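Local coordinates for probable signal peptide protein (Ralstonia solanacearum, PDB 2QGU), which binds a phospholipid, captured here as a phosphatidylethanolamine, and as an MlaC-family protein probably ferries lipids across the periplasm, at residues Val39-Arg53 with Ala112-Lys124. The protein carries 13 engineered substitutions. Sequence-based numbering, arbitrary orientation.
Sequences VDDVLATIKGDPDLR and ALANVRNQTVAYK. Engineered in segment 39-53: Pro50 (natural residue Ser). Engineered in segment 112-124: Ala122 (natural residue Ser). With PEF (di-palmitoyl-3-sn-phosphatidylethanolamine), chain B.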
ATOM      1  N   VAL A  39       4.364   6.068   9.415  1.00  8.82           N
ATOM      2  CA  VAL A  39       5.358   4.996   9.406  1.00  9.07           C
ATOM      3  C   VAL A  39       5.886   4.724  10.817  1.00  9.43           C
ATOM      4  O   VAL A  39       6.058   3.564  11.202  1.00  9.17           O
ATOM      5  CB  VAL A  39       6.493   5.280   8.399  1.00  8.69           C
ATOM      6  CG1 VAL A  39       7.608   4.249   8.531  1.00 10.26           C
ATOM      7  CG2 VAL A  39       5.940   5.277   6.981  1.00  8.97           C
ATOM      8  N   ASP A  40       6.123   5.780  11.591  1.00 10.07           N
ATOM      9  CA  ASP A  40       6.547   5.621  12.988  1.00 11.02           C
ATOM     10  C   ASP A  40       5.497   4.877  13.798  1.00 10.76           C
ATOM     11  O   ASP A  40       5.829   4.058  14.652  1.00 10.56           O
ATOM     12  CB  ASP A  40       6.797   6.975  13.649  1.00 11.86           C
ATOM     13  CG  ASP A  40       8.095   7.618  13.211  1.00 14.17           C
ATOM     14  OD1 ASP A  40       8.983   6.911  12.683  1.00 17.67           O
ATOM     15  OD2 ASP A  40       8.222   8.847  13.415  1.00 18.54           O
ATOM     16  N   ASP A  41       4.232   5.182  13.533  1.00 10.57           N
ATOM     17  CA  ASP A  41       3.117   4.533  14.209  1.00 10.54           C
ATOM     18  C   ASP A  41       3.095   3.036  13.896  1.00 10.16           C
ATOM     19  O   ASP A  41       2.974   2.212  14.800  1.00 10.09           O
ATOM     20  CB  ASP A  41       1.812   5.215  13.794  1.00 11.18           C
ATOM     21  CG  ASP A  41       0.655   4.899  14.708  1.00 12.61           C
ATOM     22  OD1 ASP A  41       0.872   4.375  15.821  1.00 15.10           O
ATOM     23  OD2 ASP A  41      -0.486   5.188  14.302  1.00 14.38           O
ATOM     24  N   VAL A  42       3.240   2.694  12.617  1.00  9.54           N
ATOM     25  CA  VAL A  42       3.332   1.301  12.193  1.00  9.12           C
ATOM     26  C   VAL A  42       4.481   0.585  12.906  1.00  9.17           C
ATOM     27  O   VAL A  42       4.272  -0.473  13.512  1.00  9.32           O
ATOM     28  CB  VAL A  42       3.477   1.190  10.654  1.00  8.99           C
ATOM     29  CG1 VAL A  42       3.836  -0.244  10.221  1.00  8.86           C
ATOM     30  CG2 VAL A  42       2.193   1.650   9.976  1.00  9.20           C
ATOM     31  N   LEU A  43       5.677   1.170  12.857  1.00  8.96           N
ATOM     32  CA  LEU A  43       6.865   0.542  13.445  1.00  9.21           C
ATOM     33  C   LEU A  43       6.720   0.352  14.957  1.00  9.47           C
ATOM     34  O   LEU A  43       6.997  -0.729  15.474  1.00  9.26           O
ATOM     35  CB  LEU A  43       8.139   1.330  13.104  1.00  9.52           C
ATOM     36  CG  LEU A  43       8.579   1.315  11.637  1.00 10.53           C
ATOM     37  CD1 LEU A  43       9.716   2.287  11.420  1.00 12.42           C
ATOM     38  CD2 LEU A  43       8.990  -0.094  11.187  1.00 12.95           C
ATOM     39  N   ALA A  44       6.267   1.393  15.650  1.00  9.78           N
ATOM     40  CA  ALA A  44       6.100   1.333  17.110  1.00 10.15           C
ATOM     41  C   ALA A  44       5.062   0.296  17.518  1.00 10.26           C
ATOM     42  O   ALA A  44       5.251  -0.427  18.500  1.00 10.76           O
ATOM     43  CB  ALA A  44       5.723   2.695  17.665  1.00 10.38           C
ATOM     44  N   THR A  45       3.963   0.230  16.769  1.00 10.31           N
ATOM     45  CA  THR A  45       2.907  -0.741  17.048  1.00 10.44           C
ATOM     46  C   THR A  45       3.412  -2.181  16.920  1.00 10.50           C
ATOM     47  O   THR A  45       3.185  -3.004  17.815  1.00 10.69           O
ATOM     48  CB  THR A  45       1.675  -0.502  16.151  1.00 10.39           C
ATOM     49  OG1 THR A  45       1.219   0.846  16.318  1.00 11.81           O
ATOM     50  CG2 THR A  45       0.539  -1.465  16.507  1.00 11.53           C
ATOM     51  N   ILE A  46       4.122  -2.476  15.832  1.00 10.33           N
ATOM     52  CA  ILE A  46       4.708  -3.808  15.644  1.00 10.22           C
ATOM     53  C   ILE A  46       5.676  -4.154  16.783  1.00 10.90           C
ATOM     54  O   ILE A  46       5.610  -5.247  17.357  1.00 10.69           O
ATOM     55  CB  ILE A  46       5.431  -3.943  14.273  1.00 10.10           C
ATOM     56  CG1 ILE A  46       4.444  -3.747  13.116  1.00  9.94           C
ATOM     57  CG2 ILE A  46       6.112  -5.309  14.165  1.00  9.44           C
ATOM     58  CD1 ILE A  46       5.111  -3.525  11.765  1.00 10.21           C
ATOM     59  N   LYS A  47       6.567  -3.224  17.116  1.00 11.20           N
ATOM     60  CA  LYS A  47       7.579  -3.474  18.144  1.00 12.13           C
ATOM     61  C   LYS A  47       6.963  -3.733  19.525  1.00 12.75           C
ATOM     62  O   LYS A  47       7.543  -4.462  20.341  1.00 13.79           O
ATOM     63  CB  LYS A  47       8.596  -2.334  18.189  1.00 11.88           C
ATOM     64  CG  LYS A  47       9.512  -2.278  16.961  1.00 11.81           C
ATOM     65  CD  LYS A  47      10.359  -1.017  16.951  1.00 11.82           C
ATOM     66  CE  LYS A  47      11.015  -0.806  15.593  1.00 12.47           C
ATOM     67  NZ  LYS A  47      11.776   0.476  15.575  1.00 12.23           N
ATOM     68  N   GLY A  48       5.778  -3.172  19.761  1.00 13.06           N
ATOM     69  CA  GLY A  48       5.070  -3.349  21.031  1.00 13.79           C
ATOM     70  C   GLY A  48       4.139  -4.552  21.126  1.00 13.99           C
ATOM     71  O   GLY A  48       3.562  -4.804  22.188  1.00 14.83           O
ATOM     72  N   ASP A  49       3.990  -5.303  20.034  1.00 13.85           N
ATOM     73  CA  ASP A  49       3.038  -6.419  19.977  1.00 14.05           C
ATOM     74  C   ASP A  49       3.721  -7.731  19.576  1.00 13.68           C
ATOM     75  O   ASP A  49       3.918  -7.988  18.389  1.00 12.90           O
ATOM     76  CB  ASP A  49       1.879  -6.092  19.015  1.00 14.43           C
ATOM     77  CG  ASP A  49       0.772  -7.156  19.016  1.00 16.21           C
ATOM     78  OD1 ASP A  49       0.919  -8.203  19.679  1.00 18.52           O
ATOM     79  OD2 ASP A  49      -0.262  -6.939  18.346  1.00 19.77           O
ATOM     80  N   PRO A  50       4.076  -8.573  20.567  1.00 13.57           N
ATOM     81  CA  PRO A  50       4.688  -9.872  20.263  1.00 13.91           C
ATOM     82  C   PRO A  50       3.802 -10.810  19.439  1.00 14.16           C
ATOM     83  O   PRO A  50       4.326 -11.651  18.707  1.00 13.79           O
ATOM     84  CB  PRO A  50       4.973 -10.483  21.643  1.00 13.96           C
ATOM     85  CG  PRO A  50       4.262  -9.648  22.624  1.00 14.34           C
ATOM     86  CD  PRO A  50       3.963  -8.323  22.016  1.00 13.64           C
ATOM     87  N   ASP A  51       2.482 -10.666  19.545  1.00 15.13           N
ATOM     88  CA  ASP A  51       1.559 -11.515  18.785  1.00 16.20           C
ATOM     89  C   ASP A  51       1.623 -11.195  17.298  1.00 16.19           C
ATOM     90  O   ASP A  51       1.607 -12.101  16.459  1.00 16.38           O
ATOM     91  CB  ASP A  51       0.124 -11.370  19.301  1.00 17.04           C
ATOM     92  CG  ASP A  51      -0.023 -11.770  20.759  1.00 19.96           C
ATOM     93  OD1 ASP A  51       0.696 -12.686  21.220  1.00 23.33           O
ATOM     94  OD2 ASP A  51      -0.873 -11.162  21.448  1.00 23.38           O
ATOM     95  N   LEU A  52       1.706  -9.909  16.972  1.00 16.24           N
ATOM     96  CA  LEU A  52       1.908  -9.504  15.584  1.00 16.31           C
ATOM     97  C   LEU A  52       3.269  -9.991  15.081  1.00 15.85           C
ATOM     98  O   LEU A  52       3.356 -10.585  14.006  1.00 16.01           O
ATOM     99  CB  LEU A  52       1.758  -7.991  15.412  1.00 16.89           C
ATOM    100  CG  LEU A  52       1.487  -7.544  13.970  1.00 18.02           C
ATOM    101  CD1 LEU A  52       0.656  -6.283  13.951  1.00 18.96           C
ATOM    102  CD2 LEU A  52       2.787  -7.354  13.183  1.00 18.09           C
ATOM    103  N   ARG A  53       4.322  -9.770  15.866  1.00 14.82           N
ATOM    104  CA  ARG A  53       5.649 -10.252  15.491  1.00 14.53           C
ATOM    105  C   ARG A  53       5.706 -11.775  15.374  1.00 14.06           C
ATOM    106  O   ARG A  53       6.499 -12.313  14.598  1.00 13.93           O
ATOM    107  CB  ARG A  53       6.718  -9.702  16.434  1.00 14.58           C
ATOM    108  CG  ARG A  53       6.999  -8.236  16.152  1.00 15.75           C
ATOM    109  CD  ARG A  53       8.056  -7.654  17.054  1.00 18.36           C
ATOM    110  NE  ARG A  53       7.485  -7.174  18.307  1.00 21.43           N
ATOM    111  CZ  ARG A  53       7.656  -7.767  19.483  1.00 21.69           C
ATOM    112  NH1 ARG A  53       8.392  -8.865  19.579  1.00 22.69           N
ATOM    113  NH2 ARG A  53       7.097  -7.252  20.565  1.00 22.94           N
ATOM    114  N   ALA A 112       7.064  -9.390   6.084  1.00  9.70           N
ATOM    115  CA  ALA A 112       8.001  -8.288   6.264  1.00  9.94           C
ATOM    116  C   ALA A 112       7.619  -7.436   7.468  1.00  9.95           C
ATOM    117  O   ALA A 112       8.483  -7.019   8.237  1.00 10.56           O
ATOM    118  CB  ALA A 112       8.080  -7.437   5.003  1.00 10.57           C
ATOM    119  N   LEU A 113       6.324  -7.181   7.636  1.00  9.22           N
ATOM    120  CA  LEU A 113       5.862  -6.395   8.774  1.00  8.97           C
ATOM    121  C   LEU A 113       6.088  -7.126  10.096  1.00  8.74           C
ATOM    122  O   LEU A 113       6.590  -6.536  11.051  1.00  9.15           O
ATOM    123  CB  LEU A 113       4.392  -6.012   8.606  1.00  9.18           C
ATOM    124  CG  LEU A 113       4.122  -5.032   7.462  1.00  9.03           C
ATOM    125  CD1 LEU A 113       2.634  -4.919   7.194  1.00 11.20           C
ATOM    126  CD2 LEU A 113       4.736  -3.661   7.771  1.00 10.03           C
ATOM    127  N   ALA A 114       5.731  -8.407  10.146  1.00  9.06           N
ATOM    128  CA  ALA A 114       5.890  -9.198  11.370  1.00  9.04           C
ATOM    129  C   ALA A 114       7.344  -9.347  11.797  1.00  9.42           C
ATOM    130  O   ALA A 114       7.629  -9.499  12.986  1.00  9.86           O
ATOM    131  CB  ALA A 114       5.254 -10.561  11.204  1.00  9.35           C
ATOM    132  N   ASN A 115       8.254  -9.298  10.828  1.00  9.22           N
ATOM    133  CA  ASN A 115       9.676  -9.501  11.085  1.00  9.97           C
ATOM    134  C   ASN A 115      10.403  -8.244  11.564  1.00  9.79           C
ATOM    135  O   ASN A 115      11.597  -8.290  11.881  1.00 10.07           O
ATOM    136  CB  ASN A 115      10.360 -10.101   9.852  1.00 10.41           C
ATOM    137  CG  ASN A 115       9.977 -11.550   9.617  1.00 11.88           C
ATOM    138  OD1 ASN A 115       9.475 -12.235  10.514  1.00 14.91           O
ATOM    139  ND2 ASN A 115      10.216 -12.027   8.403  1.00 13.08           N
ATOM    140  N   VAL A 116       9.683  -7.123  11.631  1.00  9.31           N
ATOM    141  CA  VAL A 116      10.250  -5.877  12.159  1.00  9.67           C
ATOM    142  C   VAL A 116      10.739  -6.073  13.599  1.00  9.94           C
ATOM    143  O   VAL A 116      10.046  -6.679  14.421  1.00 10.78           O
ATOM    144  CB  VAL A 116       9.236  -4.705  12.062  1.00  9.35           C
ATOM    145  CG1 VAL A 116       9.627  -3.534  12.971  1.00  9.88           C
ATOM    146  CG2 VAL A 116       9.101  -4.244  10.606  1.00  9.66           C
ATOM    147  N   ARG A 117      11.945  -5.581  13.883  1.00 10.51           N
ATOM    148  CA  ARG A 117      12.494  -5.613  15.240  1.00 10.72           C
ATOM    149  C   ARG A 117      13.115  -4.266  15.605  1.00 10.91           C
ATOM    150  O   ARG A 117      12.662  -3.596  16.532  1.00 11.46           O
ATOM    151  CB  ARG A 117      13.544  -6.727  15.392  1.00 11.10           C
ATOM    152  CG  ARG A 117      13.040  -8.157  15.191  1.00 12.13           C
ATOM    153  CD  ARG A 117      12.081  -8.604  16.288  1.00 14.83           C
ATOM    154  NE  ARG A 117      11.678  -9.997  16.107  1.00 16.14           N
ATOM    155  CZ  ARG A 117      10.661 -10.401  15.349  1.00 16.48           C
ATOM    156  NH1 ARG A 117       9.920  -9.524  14.677  1.00 14.12           N
ATOM    157  NH2 ARG A 117      10.385 -11.697  15.263  1.00 18.18           N
ATOM    158  N   ASN A 118      14.148  -3.874  14.865  1.00 11.22           N
ATOM    159  CA  ASN A 118      14.935  -2.695  15.214  1.00 11.57           C
ATOM    160  C   ASN A 118      14.977  -1.612  14.135  1.00 11.00           C
ATOM    161  O   ASN A 118      15.715  -0.628  14.262  1.00 11.11           O
ATOM    162  CB  ASN A 118      16.367  -3.106  15.581  1.00 12.15           C
ATOM    163  CG  ASN A 118      16.423  -4.153  16.679  1.00 13.66           C
ATOM    164  OD1 ASN A 118      17.077  -5.185  16.531  1.00 18.60           O
ATOM    165  ND2 ASN A 118      15.730  -3.898  17.781  1.00 15.68           N
ATOM    166  N   GLN A 119      14.183  -1.787  13.078  1.00 10.85           N
ATOM    167  CA  GLN A 119      14.221  -0.874  11.935  1.00 10.89           C
ATOM    168  C   GLN A 119      13.946   0.561  12.325  1.00 10.99           C
ATOM    169  O   GLN A 119      13.038   0.840  13.105  1.00 11.20           O
ATOM    170  CB  GLN A 119      13.215  -1.286  10.861  1.00 10.81           C
ATOM    171  CG  GLN A 119      13.660  -2.454  10.008  1.00 11.75           C
ATOM    172  CD  GLN A 119      13.324  -3.794  10.620  1.00 11.37           C
ATOM    173  OE1 GLN A 119      12.885  -3.881  11.773  1.00 10.70           O
ATOM    174  NE2 GLN A 119      13.530  -4.852   9.852  1.00 13.00           N
ATOM    175  N   THR A 120      14.755   1.458  11.769  1.00 10.87           N
ATOM    176  CA  THR A 120      14.548   2.891  11.876  1.00 10.77           C
ATOM    177  C   THR A 120      14.490   3.454  10.458  1.00 10.06           C
ATOM    178  O   THR A 120      14.916   2.798   9.509  1.00  9.75           O
ATOM    179  CB  THR A 120      15.690   3.575  12.654  1.00 11.01           C
ATOM    180  OG1 THR A 120      16.938   3.297  12.014  1.00 12.89           O
ATOM    181  CG2 THR A 120      15.731   3.097  14.116  1.00 12.45           C
ATOM    182  N   VAL A 121      13.971   4.668  10.319  0.50  9.95           N
ATOM    183  CA  VAL A 121      13.799   5.271   8.998  0.50  9.99           C
ATOM    184  C   VAL A 121      14.316   6.707   8.963  0.50  9.76           C
ATOM    185  O   VAL A 121      14.064   7.495   9.882  0.50 10.05           O
ATOM    186  CB  VAL A 121      12.320   5.176   8.515  0.50 10.19           C
ATOM    187  CG1 VAL A 121      11.364   5.761   9.547  0.50 10.46           C
ATOM    188  CG2 VAL A 121      12.129   5.832   7.154  0.50 10.36           C
ATOM    189  N   ALA A 122      15.057   7.020   7.903  1.00  9.60           N
ATOM    190  CA  ALA A 122      15.570   8.357   7.665  1.00  9.37           C
ATOM    191  C   ALA A 122      14.886   8.888   6.416  1.00  9.13           C
ATOM    192  O   ALA A 122      14.695   8.149   5.441  1.00  9.20           O
ATOM    193  CB  ALA A 122      17.067   8.315   7.470  1.00  9.90           C
ATOM    194  N   TYR A 123      14.502  10.158   6.459  1.00  8.96           N
ATOM    195  CA  TYR A 123      13.859  10.806   5.321  1.00  8.81           C
ATOM    196  C   TYR A 123      14.845  11.635   4.522  1.00  8.79           C
ATOM    197  O   TYR A 123      15.698  12.336   5.080  1.00  9.58           O
ATOM    198  CB  TYR A 123      12.616  11.609   5.766  1.00  8.93           C
ATOM    199  CG  TYR A 123      11.545  10.646   6.196  1.00  9.09           C
ATOM    200  CD1 TYR A 123      10.599  10.176   5.288  1.00  8.96           C
ATOM    201  CD2 TYR A 123      11.543  10.116   7.485  1.00  9.24           C
ATOM    202  CE1 TYR A 123       9.647   9.237   5.660  1.00  9.82           C
ATOM    203  CE2 TYR A 123      10.602   9.166   7.865  1.00  9.36           C
ATOM    204  CZ  TYR A 123       9.660   8.733   6.950  1.00  9.64           C
ATOM    205  OH  TYR A 123       8.738   7.784   7.339  1.00 11.38           O
ATOM    206  N   LYS A 124      14.739  11.514   3.205  1.00  8.36           N
ATOM    207  CA  LYS A 124      15.512  12.336   2.291  1.00  8.07           C
ATOM    208  C   LYS A 124      14.837  13.713   2.198  1.00  7.88           C
ATOM    209  O   LYS A 124      13.686  13.874   2.628  1.00  7.64           O
ATOM    210  CB  LYS A 124      15.609  11.649   0.925  1.00  8.43           C
ATOM    211  CG  LYS A 124      16.413  10.344   0.966  1.00  8.80           C
ATOM    212  CD  LYS A 124      16.376   9.640  -0.375  1.00  9.84           C
ATOM    213  CE  LYS A 124      17.190   8.357  -0.310  1.00 11.98           C
ATOM    214  NZ  LYS A 124      17.164   7.648  -1.619  1.00 13.22           N
TER
HETATM  215  C2  PEF B 301      12.006  -6.492   3.972  1.00 18.17           C
HETATM  216  C1  PEF B 301      13.161  -7.457   3.707  1.00 18.18           C
HETATM  217  N   PEF B 301      14.473 -13.249   3.680  1.00 20.49           N
HETATM  218  C3  PEF B 301      12.285  -5.711   5.240  1.00 18.49           C
HETATM  219  C4  PEF B 301      13.505 -11.107   2.991  1.00 19.99           C
HETATM  220  C5  PEF B 301      14.106 -12.428   2.518  1.00 20.43           C
HETATM  221  C10 PEF B 301      10.789  -5.890   2.072  1.00 20.35           C
HETATM  222  C11 PEF B 301      10.342  -4.854   1.049  1.00 20.38           C
HETATM  223  C12 PEF B 301       9.745  -3.640   1.761  1.00 20.44           C
HETATM  224  C13 PEF B 301       8.394  -4.024   2.356  1.00 20.22           C
HETATM  225  C14 PEF B 301       7.626  -2.803   2.827  1.00 21.36           C
HETATM  226  C15 PEF B 301       6.255  -3.230   3.345  1.00 21.84           C
HETATM  227  C16 PEF B 301       5.345  -2.017   3.521  1.00 23.32           C
HETATM  228  C17 PEF B 301       3.899  -2.445   3.750  1.00 24.61           C
HETATM  229  C18 PEF B 301       3.164  -2.615   2.419  1.00 26.04           C
HETATM  230  C19 PEF B 301       1.756  -2.032   2.501  1.00 26.87           C
HETATM  231  C20 PEF B 301       0.771  -3.067   3.054  1.00 26.84           C
HETATM  232  C21 PEF B 301      -0.623  -2.463   3.206  1.00 26.92           C
HETATM  233  C22 PEF B 301      -1.324  -2.367   1.851  1.00 26.53           C
HETATM  234  C23 PEF B 301      -2.797  -1.997   2.019  1.00 25.93           C
HETATM  235  C24 PEF B 301      -3.012  -0.494   1.857  1.00 25.71           C
HETATM  236  C25 PEF B 301      -4.302  -0.050   2.543  1.00 25.17           C
HETATM  237  C30 PEF B 301      11.517  -3.906   6.484  1.00 20.83           C
HETATM  238  C31 PEF B 301      10.661  -2.902   6.965  1.00 22.26           C
HETATM  239  C32 PEF B 301       9.330  -2.971   6.576  1.00 22.26           C
HETATM  240  C33 PEF B 301       8.471  -1.992   7.401  1.00 21.41           C
HETATM  241  C34 PEF B 301       8.102  -0.719   6.621  1.00 20.11           C
HETATM  242  C35 PEF B 301       6.751  -0.129   7.068  1.00 19.71           C
HETATM  243  C36 PEF B 301       6.252   0.774   6.123  1.00 18.79           C
HETATM  244  C37 PEF B 301       4.948   1.197   6.400  1.00 18.89           C
HETATM  245  C38 PEF B 301       4.502   2.096   5.425  1.00 19.58           C
HETATM  246  C39 PEF B 301       3.024   2.476   5.589  1.00 19.81           C
HETATM  247  C40 PEF B 301       2.484   3.239   4.363  1.00 21.40           C
HETATM  248  C41 PEF B 301       1.952   2.278   3.282  1.00 21.11           C
HETATM  249  C42 PEF B 301       0.965   2.973   2.338  1.00 22.13           C
HETATM  250  C43 PEF B 301       0.794   2.189   1.030  1.00 21.56           C
HETATM  251  C44 PEF B 301      -0.278   2.818   0.132  1.00 22.71           C
HETATM  252  C45 PEF B 301      -0.445   2.037  -1.174  1.00 22.27           C
HETATM  253  O4  PEF B 301      10.177  -6.958   2.170  1.00 20.88           O
HETATM  254  O5  PEF B 301      12.691  -3.830   6.834  1.00 21.82           O
HETATM  255  O2  PEF B 301      11.861  -5.590   2.861  1.00 17.49           O
HETATM  256  O3  PEF B 301      11.133  -4.937   5.663  1.00 19.31           O
HETATM  257  O1P PEF B 301      15.567  -8.714   5.192  1.00 15.49           O
HETATM  258  O2P PEF B 301      13.898 -10.532   5.865  1.00 16.33           O
HETATM  259  O3P PEF B 301      13.093  -8.540   4.638  1.00 17.24           O
HETATM  260  O4P PEF B 301      14.550 -10.252   3.486  1.00 17.44           O
HETATM  261  P   PEF B 301      14.347  -9.507   4.904  1.00 17.31           P
HETATM  262  O   HOH W   1       8.749   7.373   9.947  1.00 12.61           O
HETATM  263  O   HOH W   2       8.783 -12.451  13.224  1.00 18.22           O
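Part of the wall of the phospholipid pocket forms where helix 39-47 meets the end of helix 91-114 and the chain leading into edge strand 120-123. Helix and strand run nearly antiparallel, at 170°. Val116 is the apolar centre. Its CG1 meets Leu43 CD2 at 3.9 Å, and its CB meets Ile46 CG2, in both cases with the side chains crossing at about a right angle. Its other methyl, CG2, turns to the lipid and lies 4.0 Å from PEF C33. Ile46 CD1 packs on Leu113 CD2.

Lys47 runs extended beyond CG past the carbonyl of Arg117. Its NZ donates to Gln119 O at 2.8 Å, 24° out of the carbonyl plane. A bend at chi2 (86°) lets the Gln119 amide take Arg117 N on OE1 and turn NE2 to Asn143 and, weakly, PEF O5.

Arg117 bends at chi2 and comes back beside Arg53, its NH1 3.5 Å from Arg53 CG. That NH1 donates to both Ala114 O and Val116 O, which holds the guanidinium across the turn. Arg53 NE in turn bonds Ile46 O at 2.9 Å, tying helix 50-53 to the preceding helix.

At the far end Tyr123 OH sits 3.5 Å from Val39 CB and gives its proton to a water that donates to Asp40 OD1. Asp40 OD2 forms a salt bridge with Lys36. A helix set against the edge strand and the loop before it, with the lipid on the inner side, fits the NTF2-like fold of MlaC proteins.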